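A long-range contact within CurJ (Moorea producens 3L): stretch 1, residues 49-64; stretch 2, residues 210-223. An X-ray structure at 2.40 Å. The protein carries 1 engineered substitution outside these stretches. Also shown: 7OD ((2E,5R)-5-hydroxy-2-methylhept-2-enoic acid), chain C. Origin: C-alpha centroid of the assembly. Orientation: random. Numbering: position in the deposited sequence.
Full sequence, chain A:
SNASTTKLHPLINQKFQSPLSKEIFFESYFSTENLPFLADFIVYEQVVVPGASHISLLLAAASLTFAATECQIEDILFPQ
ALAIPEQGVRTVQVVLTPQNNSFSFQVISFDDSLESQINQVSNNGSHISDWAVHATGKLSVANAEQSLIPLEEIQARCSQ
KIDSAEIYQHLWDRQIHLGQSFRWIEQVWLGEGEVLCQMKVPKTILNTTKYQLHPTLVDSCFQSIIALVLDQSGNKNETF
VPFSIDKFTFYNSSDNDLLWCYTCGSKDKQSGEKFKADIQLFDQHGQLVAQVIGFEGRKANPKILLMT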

# COMPACT_ATOMS: atom_id res chain seq x y z
N VAL A 49 -4.36 -22.32 -4.38
CA VAL A 49 -3.58 -21.53 -5.31
C VAL A 49 -2.27 -22.28 -5.58
O VAL A 49 -1.45 -22.39 -4.65
N PRO A 50 -2.03 -22.78 -6.78
CA PRO A 50 -0.78 -23.48 -7.05
C PRO A 50 0.40 -22.53 -7.15
O PRO A 50 0.25 -21.32 -7.34
N GLY A 51 1.60 -23.10 -7.01
CA GLY A 51 2.82 -22.30 -7.10
C GLY A 51 2.91 -21.50 -8.39
O GLY A 51 3.28 -20.32 -8.39
N ALA A 52 2.59 -22.14 -9.51
CA ALA A 52 2.55 -21.48 -10.81
C ALA A 52 1.88 -20.12 -10.71
O ALA A 52 2.33 -19.14 -11.31
N SER A 53 0.81 -20.05 -9.93
CA SER A 53 0.12 -18.78 -9.75
C SER A 53 1.05 -17.75 -9.14
O SER A 53 1.11 -16.61 -9.61
N HIS A 54 1.77 -18.12 -8.08
CA HIS A 54 2.73 -17.20 -7.48
C HIS A 54 3.80 -16.77 -8.48
O HIS A 54 4.29 -15.63 -8.41
N ILE A 55 4.17 -17.65 -9.41
CA ILE A 55 5.10 -17.26 -10.47
C ILE A 55 4.49 -16.16 -11.33
O ILE A 55 5.12 -15.13 -11.60
N SER A 56 3.25 -16.36 -11.77
CA SER A 56 2.57 -15.33 -12.54
C SER A 56 2.47 -14.02 -11.76
O SER A 56 2.65 -12.93 -12.32
N LEU A 57 2.25 -14.11 -10.45
CA LEU A 57 2.17 -12.92 -9.60
C LEU A 57 3.50 -12.18 -9.55
O LEU A 57 3.53 -10.94 -9.60
N LEU A 58 4.61 -12.92 -9.47
CA LEU A 58 5.90 -12.25 -9.46
C LEU A 58 6.21 -11.63 -10.81
O LEU A 58 6.79 -10.55 -10.88
N LEU A 59 5.82 -12.29 -11.91
CA LEU A 59 5.98 -11.63 -13.20
C LEU A 59 5.21 -10.31 -13.22
O LEU A 59 5.70 -9.31 -13.77
N ALA A 60 4.02 -10.27 -12.63
CA ALA A 60 3.30 -9.00 -12.55
C ALA A 60 4.11 -7.95 -11.79
O ALA A 60 4.35 -6.84 -12.29
N ALA A 61 4.54 -8.29 -10.57
CA ALA A 61 5.33 -7.34 -9.78
C ALA A 61 6.53 -6.83 -10.58
O ALA A 61 6.77 -5.62 -10.68
N ALA A 62 7.29 -7.76 -11.16
CA ALA A 62 8.38 -7.41 -12.06
C ALA A 62 7.93 -6.38 -13.08
O ALA A 62 8.59 -5.36 -13.28
N SER A 63 6.79 -6.63 -13.73
CA SER A 63 6.33 -5.70 -14.75
C SER A 63 5.99 -4.34 -14.16
O SER A 63 6.02 -3.34 -14.88
N LEU A 64 5.73 -4.26 -12.86
CA LEU A 64 5.52 -2.97 -12.23
C LEU A 64 6.78 -2.38 -11.61
O LEU A 64 6.72 -1.27 -11.06
N LYS A 210 -3.79 -8.62 -20.29
CA LYS A 210 -3.19 -7.86 -19.20
C LYS A 210 -2.17 -8.67 -18.42
O LYS A 210 -1.34 -8.08 -17.71
N TYR A 211 -2.20 -9.99 -18.53
CA TYR A 211 -1.24 -10.85 -17.85
C TYR A 211 0.04 -10.99 -18.68
O TYR A 211 -0.00 -11.04 -19.91
N GLN A 212 1.18 -11.05 -17.99
CA GLN A 212 2.39 -11.54 -18.64
C GLN A 212 2.24 -13.01 -19.02
O GLN A 212 2.33 -13.37 -20.20
N LEU A 213 2.01 -13.87 -18.03
CA LEU A 213 1.67 -15.27 -18.24
C LEU A 213 0.56 -15.62 -17.27
O LEU A 213 0.75 -15.55 -16.05
N HIS A 214 -0.60 -15.99 -17.81
CA HIS A 214 -1.74 -16.32 -16.97
C HIS A 214 -1.37 -17.44 -16.00
O HIS A 214 -0.65 -18.38 -16.38
N PRO A 215 -1.78 -17.37 -14.74
CA PRO A 215 -1.47 -18.47 -13.81
C PRO A 215 -1.78 -19.83 -14.40
O PRO A 215 -0.97 -20.76 -14.25
N THR A 216 -2.92 -19.98 -15.09
CA THR A 216 -3.31 -21.29 -15.61
C THR A 216 -2.39 -21.76 -16.72
O THR A 216 -2.22 -22.97 -16.91
N LEU A 217 -1.78 -20.83 -17.46
CA LEU A 217 -0.82 -21.24 -18.49
C LEU A 217 0.46 -21.79 -17.86
O LEU A 217 0.97 -22.84 -18.27
N VAL A 218 0.97 -21.10 -16.84
CA VAL A 218 2.14 -21.59 -16.10
C VAL A 218 1.85 -22.96 -15.51
O VAL A 218 2.66 -23.90 -15.63
N ASP A 219 0.67 -23.12 -14.91
CA ASP A 219 0.33 -24.42 -14.35
C ASP A 219 0.29 -25.48 -15.42
O ASP A 219 0.83 -26.58 -15.24
N SER A 220 -0.33 -25.19 -16.57
CA SER A 220 -0.37 -26.18 -17.64
C SER A 220 1.04 -26.63 -18.00
O SER A 220 1.30 -27.83 -18.19
N CYS A 221 1.97 -25.67 -18.06
CA CYS A 221 3.36 -26.03 -18.35
C CYS A 221 3.88 -27.03 -17.34
O CYS A 221 4.49 -28.04 -17.71
N PHE A 222 3.64 -26.78 -16.04
CA PHE A 222 4.04 -27.79 -15.06
C PHE A 222 3.29 -29.11 -15.23
O PHE A 222 3.84 -30.17 -14.92
N GLN A 223 2.05 -29.07 -15.73
CA GLN A 223 1.27 -30.29 -15.92
C GLN A 223 1.88 -31.17 -17.00
O GLN A 223 1.67 -32.38 -17.00

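Stretch 2 crosses helix 51-64 first as a loop, then as helix 215-223; the helix axes approach to 7.8 Å at 132°. Lys210 stays out of reach. Tyr211 (chi1 m) presents its ring edge to Ser56, with Tyr211 CD2 4.1 Å from Ser56 OG. Gln212 points toward stretch 1 and bends at chi2 (chi1 m, chi2 p). Gln212 OE1 lies 3.5 Å from Ala60 CA, and Gln212 NE2 lies 3.7 Å from Ser63 CB. Leu213 (m, t) sets CB 4.1 Å from Leu59 CD1. Leu213 O accepts the one hydrogen bond between the stretches, from Ser56 OG at 2.7 Å; the t rotamer of Ser56 carries the hydroxyl there. His214 points away and caps its own helix: His214 ND1 accepts from Thr216 N at 3.2 Å. Pro215 packs close, its CB 3.8 Å from Ser53 CA.

Val218 (t) points toward stretch 1, and its CG1 meets Ala52 CB at 3.3 Å. Ala52 is a knob in the hole formed by Pro215, Val218, Asp219 and Phe222. Asp219 (t) starts sideways, but its end comes nearer: Asp219 OD1 is 3.5 Å from Pro50 CB. Asp219 OD1 also accepts from 7OD OAH at 3.0 Å, while Asp219 OD2 accepts from Gln223 NE2 at 2.7 Å. Phe222 (m) turns its ring edge to Ile55, with Phe222 CZ 3.8 Å from Ile55 CD1.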

# COMPACT_ATOMS: atom_id res chain seq x y z
CB VAL A 49 -3.30 -20.13 -4.77
CG1 VAL A 49 -2.44 -19.36 -5.75
CG2 VAL A 49 -4.60 -19.40 -4.50
CB PRO A 50 -1.05 -24.17 -8.39
CG PRO A 50 -2.05 -23.29 -9.06
CD PRO A 50 -2.93 -22.76 -7.96
CB ALA A 52 1.83 -22.36 -11.84
CB SER A 53 -1.11 -18.97 -8.86
OG SER A 53 -1.68 -17.71 -8.53
CB HIS A 54 3.36 -17.83 -6.24
CG HIS A 54 2.34 -18.26 -5.23
ND1 HIS A 54 2.11 -19.59 -4.93
CD2 HIS A 54 1.46 -17.55 -4.49
CE1 HIS A 54 1.15 -19.67 -4.03
NE2 HIS A 54 0.73 -18.45 -3.75
CB ILE A 55 5.51 -18.48 -11.30
CG1 ILE A 55 6.23 -19.51 -10.41
CG2 ILE A 55 6.33 -18.07 -12.52
CD1 ILE A 55 7.08 -20.50 -11.16
CB SER A 56 1.19 -15.85 -12.96
OG SER A 56 0.38 -14.83 -13.50
CB LEU A 57 1.72 -13.32 -8.20
CG LEU A 57 1.51 -12.24 -7.14
CD1 LEU A 57 0.47 -11.24 -7.60
CD2 LEU A 57 1.08 -12.88 -5.83
CB LEU A 58 7.00 -13.22 -9.03
CG LEU A 58 6.91 -13.49 -7.52
CD1 LEU A 58 7.45 -14.86 -7.17
CD2 LEU A 58 7.65 -12.39 -6.76
CB LEU A 59 5.52 -12.54 -14.34
CG LEU A 59 6.35 -13.81 -14.56
CD1 LEU A 59 5.89 -14.54 -15.82
CD2 LEU A 59 7.83 -13.50 -14.62
CB ALA A 60 1.93 -9.21 -11.90
CB ALA A 61 5.78 -7.99 -8.48
CB ALA A 62 8.89 -8.67 -12.76
CB SER A 63 5.11 -6.26 -15.48
OG SER A 63 3.91 -5.90 -14.81
CB LEU A 64 4.43 -3.07 -11.16
CG LEU A 64 3.02 -3.39 -11.65
CD1 LEU A 64 2.08 -3.58 -10.47
CD2 LEU A 64 2.52 -2.29 -12.57
CB LYS A 210 -4.28 -7.35 -18.25
CG LYS A 210 -4.54 -5.85 -18.32
CD LYS A 210 -5.30 -5.48 -19.58
CE LYS A 210 -5.82 -4.05 -19.51
NZ LYS A 210 -4.75 -3.07 -19.17
CB TYR A 211 -1.82 -12.24 -17.62
CG TYR A 211 -2.93 -12.33 -16.59
CD1 TYR A 211 -4.25 -12.13 -16.94
CD2 TYR A 211 -2.65 -12.68 -15.27
CE1 TYR A 211 -5.27 -12.23 -16.01
CE2 TYR A 211 -3.67 -12.79 -14.33
CZ TYR A 211 -4.97 -12.56 -14.70
OH TYR A 211 -5.99 -12.67 -13.78
CB GLN A 212 3.61 -11.34 -17.72
CG GLN A 212 4.12 -9.91 -17.63
CD GLN A 212 3.08 -8.94 -17.09
OE1 GLN A 212 2.54 -9.14 -16.00
NE2 GLN A 212 2.81 -7.88 -17.84
CB LEU A 213 2.87 -16.20 -18.02
CG LEU A 213 3.97 -16.23 -19.07
CD1 LEU A 213 4.96 -17.33 -18.73
CD2 LEU A 213 3.38 -16.45 -20.46
CB HIS A 214 -2.93 -16.73 -17.83
CG HIS A 214 -4.25 -16.64 -17.12
ND1 HIS A 214 -4.70 -17.62 -16.27
CD2 HIS A 214 -5.21 -15.68 -17.15
CE1 HIS A 214 -5.89 -17.27 -15.80
NE2 HIS A 214 -6.22 -16.10 -16.32
CB PRO A 215 -2.34 -18.15 -12.59
CG PRO A 215 -2.61 -16.68 -12.66
CD PRO A 215 -2.56 -16.28 -14.12
CB THR A 216 -4.76 -21.26 -16.11
OG1 THR A 216 -4.91 -20.28 -17.16
CG2 THR A 216 -5.72 -20.93 -14.98
CB LEU A 217 -0.51 -20.06 -19.41
CG LEU A 217 0.56 -20.27 -20.47
CD1 LEU A 217 0.22 -21.48 -21.34
CD2 LEU A 217 0.73 -19.02 -21.30
CB VAL A 218 2.53 -20.58 -15.01
CG1 VAL A 218 3.70 -21.09 -14.18
CG2 VAL A 218 2.88 -19.24 -15.64
CB ASP A 219 -1.00 -24.37 -13.61
CG ASP A 219 -1.19 -25.55 -12.69
OD1 ASP A 219 -0.57 -25.56 -11.61
OD2 ASP A 219 -1.94 -26.49 -13.06
CB SER A 220 -1.08 -25.60 -18.86
OG SER A 220 -2.42 -25.24 -18.56
CB CYS A 221 4.23 -24.77 -18.37
SG CYS A 221 4.06 -23.79 -19.86
CB PHE A 222 3.85 -27.25 -13.64
CG PHE A 222 4.68 -26.03 -13.34
CD1 PHE A 222 5.75 -25.68 -14.15
CD2 PHE A 222 4.39 -25.24 -12.24
CE1 PHE A 222 6.51 -24.56 -13.88
CE2 PHE A 222 5.15 -24.12 -11.96
CZ PHE A 222 6.21 -23.78 -12.78
CB GLN A 223 -0.17 -29.97 -16.31
CG GLN A 223 -0.96 -29.16 -15.32
CD GLN A 223 -2.25 -28.66 -15.94
OE1 GLN A 223 -2.73 -29.23 -16.91
NE2 GLN A 223 -2.80 -27.58 -15.40
OAB 7OD C . -1.34 -29.84 -5.10
CAA 7OD C . -0.74 -28.75 -5.01
OAI 7OD C . -0.68 -28.16 -3.91
CAC 7OD C . -0.07 -28.14 -6.25
CAK 7OD C . 0.66 -26.79 -6.13
CAD 7OD C . -0.14 -28.86 -7.60
CAE 7OD C . 0.55 -28.21 -8.81
CAF 7OD C . 0.59 -29.05 -10.11
OAH 7OD C . -0.38 -28.53 -11.03
CAG 7OD C . 0.31 -30.54 -9.91
CAJ 7OD C . 0.75 -31.29 -11.17